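Local coordinates for cell surface protein (Faecalibacterium prausnitzii A2-165, PDB 4GT6), which is of unknown function but, as the leucine-rich repeat part of a larger extracellular protein, probably binds other proteins, at residues G197-S202 / I256-F261; F205-I210 / L235-S240. All coordinates share one frame; numbering follows the deposited sequence.

Contact 1 of 2, residues G197-S202 / I256-F261. With EDO (1,2-ethanediol), chain F; EDO (1,2-ethanediol), chain L; EDO (1,2-ethanediol), chain G.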
loop_
_atom_site.group_PDB
_atom_site.type_symbol
_atom_site.label_atom_id
_atom_site.label_comp_id
_atom_site.label_asym_id
_atom_site.label_seq_id
_atom_site.Cartn_x
_atom_site.Cartn_y
_atom_site.Cartn_z
ATOM N N GLY A 197 -4.057 -6.893 -5.156
ATOM C CA GLY A 197 -3.571 -7.529 -3.944
ATOM C C GLY A 197 -4.141 -6.913 -2.687
ATOM O O GLY A 197 -4.626 -5.780 -2.705
ATOM N N THR A 198 -4.038 -7.644 -1.583
ATOM C CA THR A 198 -4.507 -7.224 -0.257
ATOM C C THR A 198 -3.949 -5.849 0.096
ATOM O O THR A 198 -2.734 -5.662 -0.066
ATOM C CB THR A 198 -4.041 -8.272 0.786
ATOM O OG1 THR A 198 -4.336 -9.598 0.335
ATOM C CG2 THR A 198 -4.660 -8.058 2.125
ATOM N N ASN A 199 -4.788 -4.920 0.611
ATOM C CA ASN A 199 -4.386 -3.600 1.099
ATOM C C ASN A 199 -3.760 -2.685 0.039
ATOM O O ASN A 199 -3.165 -1.665 0.407
ATOM C CB ASN A 199 -3.417 -3.760 2.296
ATOM C CG ASN A 199 -4.097 -4.269 3.530
ATOM O OD1 ASN A 199 -5.220 -3.876 3.832
ATOM N ND2 ASN A 199 -3.460 -5.202 4.242
ATOM N N ALA A 200 -3.976 -2.965 -1.260
ATOM C CA ALA A 200 -3.483 -2.086 -2.343
ATOM C C ALA A 200 -3.940 -0.653 -2.128
ATOM O O ALA A 200 -3.202 0.272 -2.445
ATOM C CB ALA A 200 -3.994 -2.586 -3.700
ATOM N N PHE A 201 -5.172 -0.460 -1.572
ATOM C CA PHE A 201 -5.712 0.875 -1.341
ATOM C C PHE A 201 -6.050 1.120 0.143
ATOM O O PHE A 201 -6.841 2.016 0.462
ATOM C CB PHE A 201 -6.945 1.107 -2.245
ATOM C CG PHE A 201 -6.566 1.064 -3.708
ATOM C CD1 PHE A 201 -5.834 2.104 -4.285
ATOM C CD2 PHE A 201 -6.884 -0.041 -4.493
ATOM C CE1 PHE A 201 -5.466 2.056 -5.636
ATOM C CE2 PHE A 201 -6.515 -0.092 -5.848
ATOM C CZ PHE A 201 -5.817 0.962 -6.413
ATOM N N SER A 202 -5.375 0.406 1.057
ATOM C CA SER A 202 -5.597 0.651 2.487
ATOM C C SER A 202 -5.017 2.028 2.870
ATOM O O SER A 202 -4.132 2.553 2.172
ATOM C CB SER A 202 -4.973 -0.452 3.335
ATOM O OG SER A 202 -3.553 -0.418 3.221
ATOM N N ILE A 256 -16.174 -8.519 3.334
ATOM C CA ILE A 256 -15.688 -7.149 3.471
ATOM C C ILE A 256 -14.193 -7.349 3.659
ATOM O O ILE A 256 -13.783 -7.905 4.686
ATOM C CB ILE A 256 -16.342 -6.332 4.623
ATOM C CG1 ILE A 256 -17.865 -6.245 4.470
ATOM C CG2 ILE A 256 -15.712 -4.923 4.672
ATOM C CD1 ILE A 256 -18.588 -5.935 5.817
ATOM N N GLU A 257 -13.382 -6.967 2.657
ATOM C CA GLU A 257 -11.952 -7.224 2.696
ATOM C C GLU A 257 -11.244 -6.302 3.739
ATOM O O GLU A 257 -11.831 -5.335 4.240
ATOM C CB GLU A 257 -11.346 -7.123 1.278
ATOM C CG GLU A 257 -9.964 -7.750 1.099
ATOM C CD GLU A 257 -9.792 -9.118 1.735
ATOM O OE1 GLU A 257 -10.298 -10.102 1.150
ATOM O OE2 GLU A 257 -9.255 -9.190 2.866
ATOM N N THR A 258 -10.025 -6.677 4.121
ATOM C CA THR A 258 -9.239 -5.959 5.124
ATOM C C THR A 258 -9.143 -4.470 4.764
ATOM O O THR A 258 -8.933 -4.122 3.598
ATOM C CB THR A 258 -7.856 -6.623 5.323
ATOM O OG1 THR A 258 -7.134 -5.929 6.348
ATOM C CG2 THR A 258 -7.016 -6.665 4.054
ATOM N N HIS A 259 -9.359 -3.596 5.767
ATOM C CA HIS A 259 -9.297 -2.125 5.655
ATOM C C HIS A 259 -10.207 -1.549 4.539
ATOM O O HIS A 259 -9.947 -0.440 4.064
ATOM C CB HIS A 259 -7.812 -1.692 5.460
ATOM C CG HIS A 259 -6.941 -2.131 6.603
ATOM N ND1 HIS A 259 -6.001 -3.140 6.458
ATOM C CD2 HIS A 259 -6.937 -1.716 7.891
ATOM C CE1 HIS A 259 -5.453 -3.301 7.659
ATOM N NE2 HIS A 259 -5.968 -2.449 8.546
ATOM N N ALA A 260 -11.293 -2.271 4.138
ATOM C CA ALA A 260 -12.139 -1.789 3.031
ATOM C C ALA A 260 -12.813 -0.452 3.358
ATOM O O ALA A 260 -13.065 0.346 2.454
ATOM C CB ALA A 260 -13.205 -2.833 2.666
ATOM N N PHE A 261 -13.109 -0.212 4.652
ATOM C CA PHE A 261 -13.763 1.028 5.102
ATOM C C PHE A 261 -12.883 1.784 6.084
ATOM O O PHE A 261 -13.394 2.571 6.869
ATOM C CB PHE A 261 -15.114 0.723 5.784
ATOM C CG PHE A 261 -16.244 0.232 4.922
ATOM C CD1 PHE A 261 -16.377 -1.124 4.627
ATOM C CD2 PHE A 261 -17.244 1.105 4.491
ATOM C CE1 PHE A 261 -17.456 -1.592 3.866
ATOM C CE2 PHE A 261 -18.312 0.641 3.713
ATOM C CZ PHE A 261 -18.417 -0.706 3.411
HETATM C C1 EDO F . -7.669 -5.281 -1.780
HETATM O O1 EDO F . -7.534 -5.163 -0.336
HETATM C C2 EDO F . -7.756 -6.789 -2.181
HETATM O O2 EDO F . -8.305 -7.031 -3.483
HETATM C C1 EDO L . -3.621 -7.585 6.787
HETATM O O1 EDO L . -4.593 -6.562 6.638
HETATM C C2 EDO L . -4.188 -8.989 6.512
HETATM O O2 EDO L . -4.340 -9.164 5.124
HETATM C C1 EDO G . -2.174 -1.839 7.581
HETATM O O1 EDO G . -1.561 -2.905 6.872
HETATM C C2 EDO G . -3.141 -1.107 6.619
HETATM O O2 EDO G . -2.411 -0.468 5.602
#

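Contact 2 of 2, residues F205-I210 / L235-S240. With EDO (1,2-ethanediol), chain H.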
loop_
_atom_site.group_PDB
_atom_site.type_symbol
_atom_site.label_atom_id
_atom_site.label_comp_id
_atom_site.label_asym_id
_atom_site.label_seq_id
_atom_site.Cartn_x
_atom_site.Cartn_y
_atom_site.Cartn_z
ATOM N N PHE A 205 -6.681 7.952 2.747
ATOM C CA PHE A 205 -7.513 8.892 3.518
ATOM C C PHE A 205 -8.245 9.964 2.709
ATOM O O PHE A 205 -9.248 10.483 3.197
ATOM C CB PHE A 205 -6.676 9.603 4.598
ATOM C CG PHE A 205 -5.895 8.725 5.558
ATOM C CD1 PHE A 205 -6.328 7.431 5.864
ATOM C CD2 PHE A 205 -4.763 9.213 6.209
ATOM C CE1 PHE A 205 -5.607 6.627 6.752
ATOM C CE2 PHE A 205 -4.035 8.398 7.091
ATOM C CZ PHE A 205 -4.461 7.115 7.356
ATOM N N ALA A 206 -7.735 10.334 1.528
ATOM C CA ALA A 206 -8.304 11.420 0.704
ATOM C C ALA A 206 -9.172 10.921 -0.461
ATOM O O ALA A 206 -9.634 11.737 -1.259
ATOM C CB ALA A 206 -7.167 12.274 0.137
ATOM N N LEU A 207 -9.376 9.608 -0.581
ATOM C CA LEU A 207 -10.081 9.048 -1.727
ATOM C C LEU A 207 -11.579 9.395 -1.757
ATOM O O LEU A 207 -12.290 9.125 -0.787
ATOM C CB LEU A 207 -9.895 7.527 -1.734
ATOM C CG LEU A 207 -10.398 6.807 -2.964
ATOM C CD1 LEU A 207 -9.614 7.232 -4.215
ATOM C CD2 LEU A 207 -10.297 5.309 -2.755
ATOM N N SER A 208 -12.068 9.990 -2.856
ATOM C CA SER A 208 -13.498 10.292 -2.923
ATOM C C SER A 208 -14.186 9.560 -4.069
ATOM O O SER A 208 -15.361 9.225 -3.934
ATOM C CB SER A 208 -13.755 11.794 -3.029
ATOM O OG SER A 208 -13.172 12.356 -4.192
ATOM N N THR A 209 -13.483 9.320 -5.199
ATOM C CA THR A 209 -14.107 8.657 -6.346
ATOM C C THR A 209 -13.279 7.484 -6.846
ATOM O O THR A 209 -12.053 7.489 -6.766
ATOM C CB THR A 209 -14.385 9.648 -7.488
ATOM O OG1 THR A 209 -13.211 10.408 -7.750
ATOM C CG2 THR A 209 -15.556 10.586 -7.184
ATOM N N ILE A 210 -13.979 6.463 -7.340
ATOM C CA ILE A 210 -13.421 5.229 -7.870
ATOM C C ILE A 210 -14.120 4.920 -9.172
ATOM O O ILE A 210 -15.358 4.872 -9.210
ATOM C CB ILE A 210 -13.607 4.050 -6.854
ATOM C CG1 ILE A 210 -12.961 4.359 -5.471
ATOM C CG2 ILE A 210 -13.077 2.719 -7.455
ATOM C CD1 ILE A 210 -13.315 3.373 -4.382
ATOM N N LEU A 235 -16.036 -6.697 -1.054
ATOM C CA LEU A 235 -15.929 -5.234 -1.058
ATOM C C LEU A 235 -14.492 -4.899 -0.664
ATOM O O LEU A 235 -14.060 -5.278 0.425
ATOM C CB LEU A 235 -16.947 -4.615 -0.061
ATOM C CG LEU A 235 -17.236 -3.119 -0.232
ATOM C CD1 LEU A 235 -18.586 -2.769 0.392
ATOM C CD2 LEU A 235 -16.147 -2.221 0.425
ATOM N N ILE A 236 -13.740 -4.229 -1.549
ATOM C CA ILE A 236 -12.331 -4.009 -1.234
ATOM C C ILE A 236 -11.996 -2.543 -0.908
ATOM O O ILE A 236 -11.070 -2.326 -0.120
ATOM C CB ILE A 236 -11.398 -4.622 -2.311
ATOM C CG1 ILE A 236 -11.454 -3.894 -3.658
ATOM C CG2 ILE A 236 -11.622 -6.203 -2.461
ATOM C CD1 ILE A 236 -10.416 -4.407 -4.662
ATOM N N ARG A 237 -12.741 -1.541 -1.449
ATOM C CA ARG A 237 -12.434 -0.151 -1.121
ATOM C C ARG A 237 -13.666 0.755 -1.209
ATOM O O ARG A 237 -14.215 0.986 -2.292
ATOM C CB ARG A 237 -11.309 0.411 -2.037
ATOM C CG ARG A 237 -10.887 1.848 -1.748
ATOM C CD ARG A 237 -10.047 1.968 -0.468
ATOM N NE ARG A 237 -10.875 2.301 0.703
ATOM C CZ ARG A 237 -10.398 2.466 1.933
ATOM N NH1 ARG A 237 -9.114 2.240 2.193
ATOM N NH2 ARG A 237 -11.203 2.861 2.917
ATOM N N TYR A 238 -14.086 1.254 -0.046
ATOM C CA TYR A 238 -15.122 2.276 0.076
ATOM C C TYR A 238 -14.365 3.610 0.182
ATOM O O TYR A 238 -13.439 3.689 0.985
ATOM C CB TYR A 238 -16.013 2.010 1.287
ATOM C CG TYR A 238 -17.139 3.014 1.428
ATOM C CD1 TYR A 238 -16.951 4.211 2.124
ATOM C CD2 TYR A 238 -18.407 2.741 0.927
ATOM C CE1 TYR A 238 -17.986 5.137 2.258
ATOM C CE2 TYR A 238 -19.458 3.646 1.080
ATOM C CZ TYR A 238 -19.241 4.842 1.747
ATOM O OH TYR A 238 -20.271 5.737 1.879
ATOM N N PRO A 239 -14.705 4.655 -0.604
ATOM C CA PRO A 239 -13.883 5.887 -0.582
ATOM C C PRO A 239 -14.018 6.630 0.743
ATOM O O PRO A 239 -15.127 6.931 1.156
ATOM C CB PRO A 239 -14.391 6.716 -1.782
ATOM C CG PRO A 239 -15.573 6.006 -2.325
ATOM C CD PRO A 239 -15.799 4.718 -1.598
ATOM N N SER A 240 -12.890 6.840 1.449
ATOM C CA SER A 240 -12.902 7.441 2.792
ATOM C C SER A 240 -13.529 8.836 2.851
ATOM O O SER A 240 -14.070 9.206 3.888
ATOM C CB SER A 240 -11.484 7.517 3.350
ATOM O OG SER A 240 -11.014 6.209 3.642
HETATM C C1 EDO H . -3.441 11.687 2.600
HETATM O O1 EDO H . -4.535 12.124 3.356
HETATM C C2 EDO H . -2.910 10.343 3.139
HETATM O O2 EDO H . -3.910 9.310 3.092
#

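Contact 1 of 2, residues G197-S202 / I256-F261
N199 and H259 meet through the one direct hydrogen bond between 197-202 and 256-261: H259 ND1 donates to N199 OD1 over 2.8 Å, with an N-H...O angle of 157°. The oxygen lies at the edge of the imidazole, close to its plane, whereas the nitrogen is tilted 35° from the plane of the amide carbonyl. An asparagine suits this place because OD1 can accept the imidazole N-H and because the residue tolerates positive phi. Its ND2 donates to hydroxyl O1 of an ethanediol, probably a crystallisation solute, 3.0 Å away. T258 turns OG1 anti to its backbone N (chi1 -178°), where the hydroxyl bonds that same ethanediol O1 and the backbone T281 O.

Carbon contacts fill in around these bonds. S202 CB packs on H259 CB at 3.8 Å, a serine being small enough for the two backbones to approach here. A second ethanediol lays C2 over one face of the imidazole.

Asparagine and histidine each occupy the third position of a type II beta turn, G197-A200 and E257-A260, with positive phi. Both follow a short strand, like the similar turns that recur in a leucine-rich repeat solenoid.

Contact 2 of 2, residues F205-I210 / L235-S240
P239 is pressed against the backbone of 207-208, its CB lying 3.3 Å from L207 O and 3.4 Å from S208 O. A proline suits the place, since its compact ring packs on carbonyls without needing a bond of its own. The contact joins the start of strand 209-212 to the end of strand 233-237 inside a leucine-rich repeat solenoid, and I236 and R237, both facing L224, form a classic beta bulge there. Apolar side chains close the interface: I210 CD1 reaches P239 CD at 4.0 Å and also touches R237 O, while L207 CD2 packs at 3.7 Å on R237 CG, the two side chains lying alongside and pointing opposite ways.

Further out, N222 bonds I210 N and S208 O, and S240 OG bonds D262 O. The methylenes of R237 belong to the apolar layer, but its guanidinium forms a salt bridge through NH1 with D262. Bends at chi2 and chi3 fold the arginine back on its own chain, where R237 NE (2.9 Å) and R237 NH2 (3.1 Å) both donate to Y238 O. An alanine here would probably leave D262 without its positive mate, strip Y238 O of both donors and open a gap beside L207 CD2. Of the two donors, NH2 comes nearly in line with the C=O bond, NE from above the carbonyl plane.

Contact 2 is nested inside the loop that contact 1 closes: the order is 197-202, 205-210, 235-240, 256-261. Their centres are about 10 Å apart, and they touch. Y238 N probably bonds A260 O, while R237 NH1 probably bonds F201 O of 197-202 and the guanidinium packs against H259 O and A260 O of 256-261; the rings of Y238 and F261 stack. Strand 233-237 pairs in parallel with strand 253-256, and strand 209-212 with 186-189, in two separate sheets. Between them comes strand 224-227, antiparallel to 233-237, apparently an interruption of the regular coils. Contact 1 joins the loop before it to the loop after; contact 2 ties strand 209-212 to the antiparallel pair, probably keeping the solenoid continuous.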